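PDB 4GLJ: RsfP from Uncultured bacterium, which probably catalyses the phosphorolysis of methylthioadenosine to adenine and methylthioribose 1-phosphate, and also binds the dye rhodamine B. Local coordinates for residues Thr58-Thr63 against Tyr83-Leu88; Tyr92-Ser97 against Ala258-Glu263. One frame throughout, in Å; residues are numbered along the deposited sequence.

Contact 1: residues Thr58-Thr63 against Tyr83-Leu88; sequences TVAFLT and YALKTL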
ATOM      1  N   THR A  58      -3.416  22.363  32.123  1.00 40.46           N
ATOM      2  CA  THR A  58      -3.432  20.894  32.115  1.00 41.36           C
ATOM      3  C   THR A  58      -3.117  20.381  30.708  1.00 39.14           C
ATOM      4  O   THR A  58      -3.733  20.825  29.731  1.00 39.39           O
ATOM      5  CB  THR A  58      -4.813  20.371  32.577  1.00 41.76           C
ATOM      6  OG1 THR A  58      -5.004  20.775  33.932  1.00 42.44           O
ATOM      7  CG2 THR A  58      -4.904  18.851  32.505  1.00 40.30           C
ATOM      8  N   VAL A  59      -2.139  19.481  30.602  1.00 38.94           N
ATOM      9  CA  VAL A  59      -1.750  18.903  29.301  1.00 38.09           C
ATOM     10  C   VAL A  59      -1.786  17.377  29.472  1.00 36.51           C
ATOM     11  O   VAL A  59      -1.466  16.884  30.554  1.00 34.52           O
ATOM     12  CB  VAL A  59      -0.316  19.336  28.995  1.00 38.58           C
ATOM     13  CG1 VAL A  59       0.112  18.742  27.708  1.00 38.50           C
ATOM     14  CG2 VAL A  59      -0.222  20.864  28.883  1.00 40.86           C
ATOM     15  N   ALA A  60      -2.211  16.645  28.434  1.00 33.86           N
ATOM     16  CA  ALA A  60      -2.101  15.174  28.407  1.00 33.81           C
ATOM     17  C   ALA A  60      -0.860  14.782  27.579  1.00 34.50           C
ATOM     18  O   ALA A  60      -0.655  15.303  26.479  1.00 36.01           O
ATOM     19  CB  ALA A  60      -3.357  14.577  27.776  1.00 34.24           C
ATOM     20  N   PHE A  61      -0.044  13.873  28.096  1.00 33.92           N
ATOM     21  CA  PHE A  61       1.188  13.454  27.416  1.00 34.65           C
ATOM     22  C   PHE A  61       1.033  11.944  27.136  1.00 34.82           C
ATOM     23  O   PHE A  61       0.716  11.161  28.060  1.00 32.50           O
ATOM     24  CB  PHE A  61       2.479  13.668  28.248  1.00 38.47           C
ATOM     25  CG  PHE A  61       3.717  13.175  27.520  1.00 42.58           C
ATOM     26  CD1 PHE A  61       4.233  13.901  26.424  1.00 43.21           C
ATOM     27  CD2 PHE A  61       4.302  11.928  27.834  1.00 44.44           C
ATOM     28  CE1 PHE A  61       5.339  13.421  25.698  1.00 46.07           C
ATOM     29  CE2 PHE A  61       5.406  11.437  27.094  1.00 44.08           C
ATOM     30  CZ  PHE A  61       5.929  12.193  26.044  1.00 43.86           C
ATOM     31  N   LEU A  62       1.189  11.567  25.873  1.00 30.93           N
ATOM     32  CA  LEU A  62       1.043  10.131  25.482  1.00 31.41           C
ATOM     33  C   LEU A  62       2.366   9.765  24.758  1.00 31.85           C
ATOM     34  O   LEU A  62       2.757  10.450  23.817  1.00 29.18           O
ATOM     35  CB  LEU A  62      -0.153   9.979  24.549  1.00 29.94           C
ATOM     36  CG  LEU A  62      -0.368   8.568  23.952  1.00 34.02           C
ATOM     37  CD1 LEU A  62      -0.181   7.559  25.089  1.00 36.54           C
ATOM     38  CD2 LEU A  62      -1.787   8.464  23.423  1.00 35.42           C
ATOM     39  N   THR A  63       3.080   8.742  25.247  1.00 31.99           N
ATOM     40  CA  THR A  63       4.306   8.261  24.569  1.00 32.99           C
ATOM     41  C   THR A  63       3.866   7.351  23.499  1.00 30.35           C
ATOM     42  O   THR A  63       3.369   6.271  23.805  1.00 31.35           O
ATOM     43  CB  THR A  63       5.163   7.399  25.505  1.00 38.98           C
ATOM     44  OG1 THR A  63       5.372   8.149  26.684  1.00 44.04           O
ATOM     45  CG2 THR A  63       6.486   7.126  24.846  1.00 42.14           C
ATOM     46  N   TYR A  83      -8.651   7.955  20.286  1.00 27.34           N
ATOM     47  CA  TYR A  83      -9.940   7.858  20.948  1.00 29.44           C
ATOM     48  C   TYR A  83      -9.788   8.261  22.444  1.00 30.99           C
ATOM     49  O   TYR A  83     -10.604   9.018  23.034  1.00 31.60           O
ATOM     50  CB  TYR A  83     -10.510   6.442  20.885  1.00 30.25           C
ATOM     51  CG  TYR A  83     -11.999   6.359  21.273  1.00 33.54           C
ATOM     52  CD1 TYR A  83     -13.002   6.442  20.300  1.00 35.43           C
ATOM     53  CD2 TYR A  83     -12.413   6.216  22.616  1.00 34.84           C
ATOM     54  CE1 TYR A  83     -14.367   6.368  20.650  1.00 37.60           C
ATOM     55  CE2 TYR A  83     -13.771   6.147  22.975  1.00 38.58           C
ATOM     56  CZ  TYR A  83     -14.735   6.230  21.972  1.00 39.85           C
ATOM     57  OH  TYR A  83     -16.079   6.204  22.294  1.00 44.88           O
ATOM     58  N   ALA A  84      -8.757   7.732  23.085  1.00 29.91           N
ATOM     59  CA  ALA A  84      -8.502   8.058  24.509  1.00 31.25           C
ATOM     60  C   ALA A  84      -8.338   9.590  24.737  1.00 30.22           C
ATOM     61  O   ALA A  84      -8.871  10.132  25.692  1.00 31.84           O
ATOM     62  CB  ALA A  84      -7.273   7.286  24.976  1.00 30.94           C
ATOM     63  N   LEU A  85      -7.658  10.278  23.827  1.00 31.04           N
ATOM     64  CA  LEU A  85      -7.376  11.707  24.007  1.00 29.54           C
ATOM     65  C   LEU A  85      -8.698  12.439  23.781  1.00 31.71           C
ATOM     66  O   LEU A  85      -9.020  13.366  24.513  1.00 30.55           O
ATOM     67  CB  LEU A  85      -6.306  12.194  23.028  1.00 27.82           C
ATOM     68  CG  LEU A  85      -4.894  11.650  23.287  1.00 27.98           C
ATOM     69  CD1 LEU A  85      -3.914  12.137  22.227  1.00 27.31           C
ATOM     70  CD2 LEU A  85      -4.382  12.051  24.695  1.00 27.89           C
ATOM     71  N   LYS A  86      -9.465  12.013  22.767  1.00 30.18           N
ATOM     72  CA  LYS A  86     -10.852  12.491  22.664  1.00 31.73           C
ATOM     73  C   LYS A  86     -11.687  12.377  23.940  1.00 32.86           C
ATOM     74  O   LYS A  86     -12.369  13.341  24.303  1.00 35.91           O
ATOM     75  CB  LYS A  86     -11.599  11.813  21.484  1.00 30.75           C
ATOM     76  CG  LYS A  86     -12.934  12.498  21.240  1.00 31.09           C
ATOM     77  CD  LYS A  86     -12.665  13.929  20.686  1.00 30.73           C
ATOM     78  CE  LYS A  86     -14.045  14.552  20.367  1.00 33.21           C
ATOM     79  NZ  LYS A  86     -13.916  15.885  19.675  1.00 36.86           N
ATOM     80  N   THR A  87     -11.625  11.260  24.649  1.00 32.13           N
ATOM     81  CA  THR A  87     -12.392  11.118  25.866  1.00 34.75           C
ATOM     82  C   THR A  87     -11.948  12.110  26.951  1.00 36.14           C
ATOM     83  O   THR A  87     -12.720  12.415  27.868  1.00 36.94           O
ATOM     84  CB  THR A  87     -12.373   9.698  26.466  1.00 36.85           C
ATOM     85  OG1 THR A  87     -11.077   9.412  27.018  1.00 36.56           O
ATOM     86  CG2 THR A  87     -12.791   8.646  25.430  1.00 34.78           C
ATOM     87  N   LEU A  88     -10.740  12.648  26.838  1.00 34.43           N
ATOM     88  CA  LEU A  88     -10.265  13.614  27.870  1.00 38.13           C
ATOM     89  C   LEU A  88     -10.717  15.035  27.509  1.00 40.19           C
ATOM     90  O   LEU A  88     -10.493  15.976  28.252  1.00 41.88           O
ATOM     91  CB  LEU A  88      -8.719  13.530  27.954  1.00 39.36           C
ATOM     92  CG  LEU A  88      -8.160  12.233  28.583  1.00 38.70           C
ATOM     93  CD1 LEU A  88      -6.640  12.065  28.427  1.00 39.12           C
ATOM     94  CD2 LEU A  88      -8.541  12.239  30.068  1.00 42.55           C
TER
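Ala60 sits under a pair of leucine branches, Leu85 CD2 and Leu88 CD1, where helix 78-87 packs on strand 57-63. This is the first half of a beta-alpha-beta crossover in the phosphorylase fold: the helix passes over the sheet on its way to strand 92-101, and strand 16-20 lies between the two strands it joins. Ala60 and Leu62, alternate residues of the strand, aim their CB atoms at the helix, while Phe61 between them turns the other way. Leu85 straddles the pair with its fork. Its CD2 stands 4.1 Å from Ala60 CB, and its CD1 comes, more loosely, to 4.4 Å from Leu62 CD2. With CG beside the backbone N (chi1 -69°) and CD1 extended (chi2 177°), the side chain reaches out to the sheet, where it also touches Ala17 and Ile19. Leu88, three residues on, comes in beside Leu85 with CD1 4.2 Å from Ala60 CB, and Ile49 lies against both Leu88 and Ala60. All the touching residues are buried and apolar. Within 83-88, Thr87 OG1 donates to Ala84 O at 2.7 Å.

Contact 2: residues Tyr92-Ser97 against Ala258-Glu263; sequences YIVSVS and ALIASE
Ala258 O, on the helical turn that carries Ile260 against Tyr92, accepts two bonds from Ser262. The helical one comes from Ser262 N at 3.1 Å, and Ser262 OG adds a second at 3.2 Å, the two donors lying on opposite faces of the carbonyl plane. Across the contact the chemistry is apolar. Ile260 lays CG2 on one face of the Tyr92 ring, a CH-pi contact with the methyl 3.9 Å from the centroid and 26° off the normal. It is shifted toward the CD2 rim, so that Ile260 CG2 stands 3.5 Å from Tyr92 CD2. In this way the long helix 237-263, late in the chain of this phosphorylase-superfamily alpha/beta fold, is seated on the start of central strand 92-101. The two branches of Ile260 divide the strand between them. CG2 lies anti to the backbone N and takes the ring, while CG1, beside that N (chi1 -66°), carries CD1 to 4.2 Å from Val94 CG2. Leu151 of helix 145-157 also touches Val94. The Tyr92 ring extends past Ile260 in the opposite sense to the isoleucine chain; its OH hydrogen-bonds Pro265 O just beyond the helix, and the His270 ring meets the Tyr92 ring edge-to-face. Farther along the strand, Ser97 OG donates to Ser95 OG at 3.0 Å, and both hydroxyls also bond the Asn200 side chain.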
ATOM      1  N   TYR A  92      -6.722  20.060  21.029  1.00 27.46           N
ATOM      2  CA  TYR A  92      -5.466  20.349  20.287  1.00 28.27           C
ATOM      3  C   TYR A  92      -4.449  19.285  20.565  1.00 27.19           C
ATOM      4  O   TYR A  92      -4.212  18.961  21.693  1.00 27.29           O
ATOM      5  CB  TYR A  92      -4.816  21.684  20.672  1.00 26.82           C
ATOM      6  CG  TYR A  92      -5.766  22.906  20.529  1.00 31.59           C
ATOM      7  CD1 TYR A  92      -5.988  23.522  19.280  1.00 29.71           C
ATOM      8  CD2 TYR A  92      -6.496  23.357  21.634  1.00 33.42           C
ATOM      9  CE1 TYR A  92      -6.845  24.625  19.157  1.00 30.56           C
ATOM     10  CE2 TYR A  92      -7.385  24.454  21.543  1.00 31.26           C
ATOM     11  CZ  TYR A  92      -7.528  25.080  20.310  1.00 33.86           C
ATOM     12  OH  TYR A  92      -8.382  26.151  20.223  1.00 32.39           O
ATOM     13  N   ILE A  93      -3.850  18.732  19.492  1.00 26.11           N
ATOM     14  CA  ILE A  93      -2.695  17.784  19.626  1.00 25.91           C
ATOM     15  C   ILE A  93      -1.466  18.346  18.929  1.00 25.37           C
ATOM     16  O   ILE A  93      -1.560  18.806  17.788  1.00 25.72           O
ATOM     17  CB  ILE A  93      -3.003  16.390  18.972  1.00 24.41           C
ATOM     18  CG1 ILE A  93      -4.110  15.728  19.796  1.00 24.14           C
ATOM     19  CG2 ILE A  93      -1.749  15.500  18.950  1.00 23.68           C
ATOM     20  CD1 ILE A  93      -4.653  14.440  19.144  1.00 23.53           C
ATOM     21  N   VAL A  94      -0.332  18.292  19.627  1.00 23.01           N
ATOM     22  CA  VAL A  94       0.950  18.475  19.007  1.00 23.79           C
ATOM     23  C   VAL A  94       1.647  17.118  19.011  1.00 23.82           C
ATOM     24  O   VAL A  94       1.954  16.547  20.028  1.00 23.42           O
ATOM     25  CB  VAL A  94       1.860  19.518  19.718  1.00 25.63           C
ATOM     26  CG1 VAL A  94       3.213  19.650  18.970  1.00 25.98           C
ATOM     27  CG2 VAL A  94       1.151  20.877  19.708  1.00 27.73           C
ATOM     28  N   SER A  95       1.977  16.649  17.826  1.00 22.29           N
ATOM     29  CA  SER A  95       2.698  15.373  17.653  1.00 23.78           C
ATOM     30  C   SER A  95       4.178  15.773  17.508  1.00 25.50           C
ATOM     31  O   SER A  95       4.547  16.661  16.724  1.00 27.12           O
ATOM     32  CB  SER A  95       2.274  14.759  16.295  1.00 25.56           C
ATOM     33  OG  SER A  95       3.376  13.950  15.812  1.00 29.83           O
ATOM     34  N   VAL A  96       5.025  15.126  18.252  1.00 22.85           N
ATOM     35  CA  VAL A  96       6.409  15.452  18.236  1.00 27.76           C
ATOM     36  C   VAL A  96       7.117  14.232  17.729  1.00 31.81           C
ATOM     37  O   VAL A  96       7.055  13.188  18.388  1.00 34.02           O
ATOM     38  CB  VAL A  96       6.935  15.838  19.633  1.00 29.20           C
ATOM     39  CG1 VAL A  96       8.427  16.166  19.477  1.00 32.28           C
ATOM     40  CG2 VAL A  96       6.127  17.034  20.219  1.00 28.63           C
ATOM     41  N   SER A  97       7.699  14.327  16.525  1.00 29.88           N
ATOM     42  CA  SER A  97       8.182  13.141  15.812  1.00 30.09           C
ATOM     43  C   SER A  97       9.588  13.265  15.227  1.00 29.70           C
ATOM     44  O   SER A  97       9.927  14.319  14.644  1.00 29.50           O
ATOM     45  CB  SER A  97       7.251  12.892  14.651  1.00 31.30           C
ATOM     46  OG  SER A  97       6.009  12.625  15.248  1.00 38.80           O
ATOM     47  N   ALA A 258       1.748  27.177  26.118  1.00 34.74           N
ATOM     48  CA  ALA A 258       1.398  28.519  26.585  1.00 37.68           C
ATOM     49  C   ALA A 258       0.567  29.268  25.531  1.00 35.09           C
ATOM     50  O   ALA A 258      -0.472  29.831  25.855  1.00 35.94           O
ATOM     51  CB  ALA A 258       2.637  29.312  27.013  1.00 38.52           C
ATOM     52  N   LEU A 259       1.001  29.243  24.283  1.00 31.68           N
ATOM     53  CA  LEU A 259       0.312  29.961  23.238  1.00 32.53           C
ATOM     54  C   LEU A 259      -1.064  29.393  22.923  1.00 33.97           C
ATOM     55  O   LEU A 259      -1.996  30.156  22.628  1.00 34.94           O
ATOM     56  CB  LEU A 259       1.172  29.972  21.976  1.00 31.31           C
ATOM     57  CG  LEU A 259       2.422  30.837  22.160  1.00 36.20           C
ATOM     58  CD1 LEU A 259       3.467  30.609  21.068  1.00 35.77           C
ATOM     59  CD2 LEU A 259       2.079  32.319  22.263  1.00 41.01           C
ATOM     60  N   ILE A 260      -1.180  28.052  22.933  1.00 30.86           N
ATOM     61  CA  ILE A 260      -2.445  27.453  22.626  1.00 31.93           C
ATOM     62  C   ILE A 260      -3.416  27.828  23.748  1.00 35.43           C
ATOM     63  O   ILE A 260      -4.578  28.144  23.476  1.00 37.78           O
ATOM     64  CB  ILE A 260      -2.325  25.923  22.538  1.00 31.62           C
ATOM     65  CG1 ILE A 260      -1.423  25.529  21.316  1.00 29.11           C
ATOM     66  CG2 ILE A 260      -3.692  25.279  22.532  1.00 32.13           C
ATOM     67  CD1 ILE A 260      -1.134  24.027  21.328  1.00 29.99           C
ATOM     68  N   ALA A 261      -2.946  27.755  24.995  1.00 35.93           N
ATOM     69  CA  ALA A 261      -3.815  28.031  26.120  1.00 39.93           C
ATOM     70  C   ALA A 261      -4.323  29.466  26.061  1.00 42.11           C
ATOM     71  O   ALA A 261      -5.493  29.721  26.376  1.00 43.92           O
ATOM     72  CB  ALA A 261      -3.120  27.768  27.462  1.00 41.56           C
ATOM     73  N   SER A 262      -3.480  30.408  25.654  1.00 40.76           N
ATOM     74  CA  SER A 262      -3.930  31.825  25.746  1.00 45.28           C
ATOM     75  C   SER A 262      -4.715  32.206  24.484  1.00 43.13           C
ATOM     76  O   SER A 262      -5.631  33.030  24.552  1.00 42.88           O
ATOM     77  CB  SER A 262      -2.783  32.809  25.998  1.00 47.10           C
ATOM     78  OG  SER A 262      -1.756  32.625  25.036  1.00 50.69           O
ATOM     79  N   GLU A 263      -4.394  31.575  23.356  1.00 38.75           N
ATOM     80  CA  GLU A 263      -4.930  32.031  22.075  1.00 39.45           C
ATOM     81  C   GLU A 263      -6.143  31.226  21.663  1.00 39.18           C
ATOM     82  O   GLU A 263      -7.045  31.767  21.042  1.00 43.10           O
ATOM     83  CB  GLU A 263      -3.847  32.101  20.976  1.00 39.64           C
ATOM     84  CG  GLU A 263      -2.758  33.173  21.241  1.00 45.73           C
ATOM     85  CD  GLU A 263      -1.566  33.061  20.277  1.00 50.09           C
ATOM     86  OE1 GLU A 263      -1.641  32.278  19.304  1.00 50.72           O
ATOM     87  OE2 GLU A 263      -0.544  33.772  20.445  1.00 55.62           O
TER

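In the fold
Contacts 1 and 2 are both buried and hold helices to opposite faces of one mixed sheet, their centres about 12 Å apart. Contact 1 is local, joining strand 57-63 to the helix that follows it, whereas contact 2 brings helix 237-263, from much later in the chain, back onto strand 92-101. That strand follows helix 78-87 directly, and its alternating side chains serve both faces: Tyr92 and Val94 meet 258-263, while Ile93 CD1 lies 3.9 Å from Leu85 CD1 of contact 1. Strand 16-20 is likewise shared: it packs under helix 78-87 on one face, and its Ile16 touches Ile260 on the other. Contact 1 is purely aliphatic; contact 2 adds an aromatic face.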